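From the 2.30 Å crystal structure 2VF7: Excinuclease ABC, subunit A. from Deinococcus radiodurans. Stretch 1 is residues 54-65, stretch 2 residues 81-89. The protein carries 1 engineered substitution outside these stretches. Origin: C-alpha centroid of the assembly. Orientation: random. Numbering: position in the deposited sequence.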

# COMPACT_ATOMS: atom_id res chain seq x y z
N PHE A 54 16.26 -8.40 12.48
CA PHE A 54 14.91 -8.18 11.95
C PHE A 54 14.13 -7.16 12.73
O PHE A 54 13.53 -6.27 12.14
CB PHE A 54 14.11 -9.50 11.90
CG PHE A 54 14.54 -10.43 10.81
CD1 PHE A 54 15.59 -11.33 11.01
CD2 PHE A 54 13.92 -10.41 9.56
CE1 PHE A 54 15.99 -12.18 10.00
CE2 PHE A 54 14.34 -11.29 8.54
CZ PHE A 54 15.35 -12.16 8.77
N GLY A 55 14.07 -7.33 14.05
CA GLY A 55 13.24 -6.50 14.93
C GLY A 55 13.67 -5.05 14.96
O GLY A 55 12.84 -4.14 15.18
N THR A 56 14.96 -4.83 14.72
CA THR A 56 15.57 -3.50 14.82
C THR A 56 16.03 -2.99 13.45
O THR A 56 15.52 -1.98 12.95
CB THR A 56 16.73 -3.52 15.84
OG1 THR A 56 16.21 -3.85 17.13
CG2 THR A 56 17.41 -2.17 15.93
N LEU A 57 16.97 -3.71 12.82
CA LEU A 57 17.62 -3.21 11.59
C LEU A 57 16.68 -3.20 10.39
O LEU A 57 16.41 -2.14 9.84
CB LEU A 57 18.93 -3.97 11.29
CG LEU A 57 20.16 -3.53 12.09
CD1 LEU A 57 21.27 -4.57 12.08
CD2 LEU A 57 20.72 -2.25 11.54
N TYR A 58 16.17 -4.37 10.01
CA TYR A 58 15.20 -4.45 8.93
C TYR A 58 14.00 -3.54 9.18
O TYR A 58 13.64 -2.73 8.32
CB TYR A 58 14.77 -5.92 8.69
CG TYR A 58 13.54 -6.08 7.83
CD1 TYR A 58 13.59 -5.88 6.45
CD2 TYR A 58 12.31 -6.45 8.40
CE1 TYR A 58 12.46 -6.03 5.65
CE2 TYR A 58 11.15 -6.60 7.60
CZ TYR A 58 11.25 -6.38 6.23
OH TYR A 58 10.13 -6.53 5.43
N ALA A 59 13.41 -3.64 10.37
CA ALA A 59 12.20 -2.90 10.71
C ALA A 59 12.32 -1.37 10.67
O ALA A 59 11.41 -0.68 10.17
CB ALA A 59 11.66 -3.36 12.04
N GLU A 60 13.40 -0.82 11.19
CA GLU A 60 13.63 0.64 11.09
C GLU A 60 13.89 1.06 9.63
O GLU A 60 13.34 2.04 9.15
CB GLU A 60 14.76 1.07 12.04
CG GLU A 60 15.11 2.57 12.06
CD GLU A 60 14.07 3.44 12.74
OE1 GLU A 60 13.10 2.90 13.32
OE2 GLU A 60 14.22 4.69 12.68
N ALA A 61 14.71 0.31 8.91
CA ALA A 61 14.96 0.56 7.49
C ALA A 61 13.71 0.59 6.61
O ALA A 61 13.64 1.36 5.66
CB ALA A 61 15.96 -0.44 6.94
N GLN A 62 12.72 -0.27 6.91
CA GLN A 62 11.46 -0.31 6.14
C GLN A 62 10.47 0.76 6.50
O GLN A 62 9.84 1.34 5.63
CB GLN A 62 10.77 -1.67 6.23
CG GLN A 62 11.20 -2.62 5.14
CD GLN A 62 10.04 -3.36 4.47
OE1 GLN A 62 10.17 -3.81 3.32
NE2 GLN A 62 8.91 -3.50 5.19
N ARG A 63 10.30 1.00 7.80
CA ARG A 63 9.51 2.12 8.29
C ARG A 63 9.91 3.46 7.63
O ARG A 63 9.05 4.22 7.22
CB ARG A 63 9.67 2.22 9.81
CG ARG A 63 8.92 3.36 10.47
CD ARG A 63 9.64 3.75 11.75
NE ARG A 63 9.28 5.08 12.19
CZ ARG A 63 10.11 6.12 12.23
NH1 ARG A 63 11.39 5.99 11.85
NH2 ARG A 63 9.67 7.30 12.66
N ARG A 64 11.21 3.73 7.55
CA ARG A 64 11.73 4.99 7.02
C ARG A 64 11.41 5.16 5.54
O ARG A 64 10.93 6.22 5.12
CB ARG A 64 13.25 5.06 7.19
CG ARG A 64 13.70 5.23 8.61
CD ARG A 64 15.20 5.32 8.69
NE ARG A 64 15.63 5.63 10.04
CZ ARG A 64 16.89 5.59 10.44
NH1 ARG A 64 17.85 5.27 9.58
NH2 ARG A 64 17.20 5.87 11.71
N TYR A 65 11.69 4.12 4.77
CA TYR A 65 11.44 4.13 3.34
C TYR A 65 9.96 4.38 3.03
O TYR A 65 9.64 5.33 2.30
CB TYR A 65 11.97 2.85 2.66
CG TYR A 65 11.92 2.92 1.14
CD1 TYR A 65 12.87 3.66 0.42
CD2 TYR A 65 10.91 2.28 0.43
CE1 TYR A 65 12.81 3.74 -0.97
CE2 TYR A 65 10.84 2.36 -0.96
CZ TYR A 65 11.80 3.09 -1.65
OH TYR A 65 11.71 3.13 -3.02
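Stretch 2 (81-89) GVPDVDAID

Stretch 2 (81-89) lies across one side of the helix formed by stretch 1 (54-65), an extended segment over a helical one, with 465 Å² buried between them. The helix runs through both ends of stretch 1 and widens into a pi-type turn at 54-58, where Ala59 N bonds to Phe54 O (3.2 Å); from Glu60 N to Thr56 O (3.0 Å) onward the usual i to i-4 pattern holds. Stretch 2 starts at Gly81, the first residue to leave the preceding helix, whose phi/psi of 136/152 would jam a CB against the carbonyl O before it. Val82 (-114/150), Pro83 (-64/146) and Val85 (-160/134) are extended, Asp86 (-68/-52) breaks the run, and 87-89 form a strand. The strand axis crosses the helix axis at -74°, closer to perpendicular than parallel, with a closest approach of 10.4 Å. The backbones come nearest at Thr56 and Pro83, with CA atoms 5.5 Å apart.

Van der Waals packing centres on Pro83 and Ile88, both with CA-to-CB toward the helix. Pro83, its ring C-gamma exo, lies over the first turns: its CB is 3.6 Å from Gly55 O, and its CG is 3.7 Å from both Ala59 CB and Glu60 N. Ile88, buried and with the largest covered area, extends CD1 in an m,t rotamer to 3.7 Å from Glu60 CG and 4.1 Å from Thr56 CG2, while its CG2 meets Leu57 CD2 at 4.4 Å. Between these two in sequence, Val85 CG2 approaches Thr56 CG2 at 4.3 Å. Farther along the helix, Val82 CG1 sits 3.6 Å from Arg63 NE, oblique to the guanidinium.

Direct polar contact falls to Arg64. Its CA-to-CB bond points sideways, but the long side chain brings the guanidinium edge to the strand, where Arg64 NH1 (3.1 Å) and Arg64 NH2 (3.0 Å) both donate to Ile88 O. Within the helix, Glu60 OE2 forms salt bridges with Arg63 NH1 (3.2 Å) and Arg64 NE (3.1 Å); the hydrogen bonds from Arg64 NE and NH2 to this oxygen are weak. One guanidinium thus links the Glu60 carboxylate to the strand backbone.

Two waters extend the contact. Water 2 donates to Glu60 OE1 (2.6 Å) and Pro83 O (3.2 Å), so the Glu60 carboxylate that receives both arginines also reaches the loop. Water 1 donates to Asp84 O (2.7 Å) and is hydrogen-bonded to Thr56 OG1 (2.5 Å), tying the next loop carbonyl to the helix.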

# COMPACT_ATOMS: atom_id res chain seq x y z
N GLY A 81 3.46 -0.37 15.53
CA GLY A 81 4.62 -0.32 16.42
C GLY A 81 5.90 0.17 15.74
O GLY A 81 6.09 0.01 14.53
N VAL A 82 6.78 0.76 16.54
CA VAL A 82 8.10 1.20 16.08
C VAL A 82 9.19 0.37 16.79
O VAL A 82 8.98 -0.09 17.91
CB VAL A 82 8.34 2.69 16.41
CG1 VAL A 82 9.11 3.34 15.30
CG2 VAL A 82 7.03 3.42 16.58
N PRO A 83 10.36 0.15 16.13
CA PRO A 83 11.45 -0.46 16.91
C PRO A 83 11.90 0.46 18.05
O PRO A 83 11.86 1.69 17.92
CB PRO A 83 12.56 -0.64 15.88
CG PRO A 83 11.87 -0.59 14.55
CD PRO A 83 10.77 0.38 14.73
N ASP A 84 12.30 -0.13 19.17
CA ASP A 84 12.80 0.63 20.30
C ASP A 84 14.29 0.84 20.10
O ASP A 84 15.09 -0.05 20.33
CB ASP A 84 12.52 -0.10 21.61
CG ASP A 84 12.52 0.82 22.82
OD1 ASP A 84 13.18 1.88 22.78
OD2 ASP A 84 11.86 0.47 23.82
N VAL A 85 14.65 2.03 19.62
CA VAL A 85 16.05 2.34 19.28
C VAL A 85 16.30 3.86 19.23
O VAL A 85 15.51 4.62 18.67
CB VAL A 85 16.48 1.60 17.97
CG1 VAL A 85 15.67 2.08 16.76
CG2 VAL A 85 17.99 1.67 17.74
N ASP A 86 17.40 4.31 19.84
CA ASP A 86 17.75 5.74 19.87
C ASP A 86 18.13 6.32 18.50
O ASP A 86 17.59 7.34 18.10
CB ASP A 86 18.88 6.02 20.88
CG ASP A 86 18.41 5.95 22.31
OD1 ASP A 86 17.20 6.17 22.52
OD2 ASP A 86 19.24 5.68 23.22
N ALA A 87 19.06 5.66 17.80
CA ALA A 87 19.54 6.13 16.49
C ALA A 87 20.16 4.99 15.66
O ALA A 87 20.83 4.11 16.21
CB ALA A 87 20.57 7.23 16.68
N ILE A 88 19.91 5.01 14.36
CA ILE A 88 20.64 4.18 13.38
C ILE A 88 21.05 5.07 12.21
O ILE A 88 20.21 5.72 11.58
CB ILE A 88 19.81 2.98 12.81
CG1 ILE A 88 19.23 2.12 13.93
CG2 ILE A 88 20.71 2.13 11.92
CD1 ILE A 88 18.23 1.04 13.46
N ASP A 89 22.35 5.09 11.92
CA ASP A 89 22.92 5.90 10.86
C ASP A 89 23.59 5.02 9.80
O ASP A 89 24.20 4.02 10.14
CB ASP A 89 23.97 6.85 11.45
CG ASP A 89 23.40 7.79 12.52
OD1 ASP A 89 22.25 8.29 12.37
OD2 ASP A 89 24.11 8.03 13.52
O HOH W 1 16.09 -2.25 19.09
O HOH W 2 12.16 3.81 15.58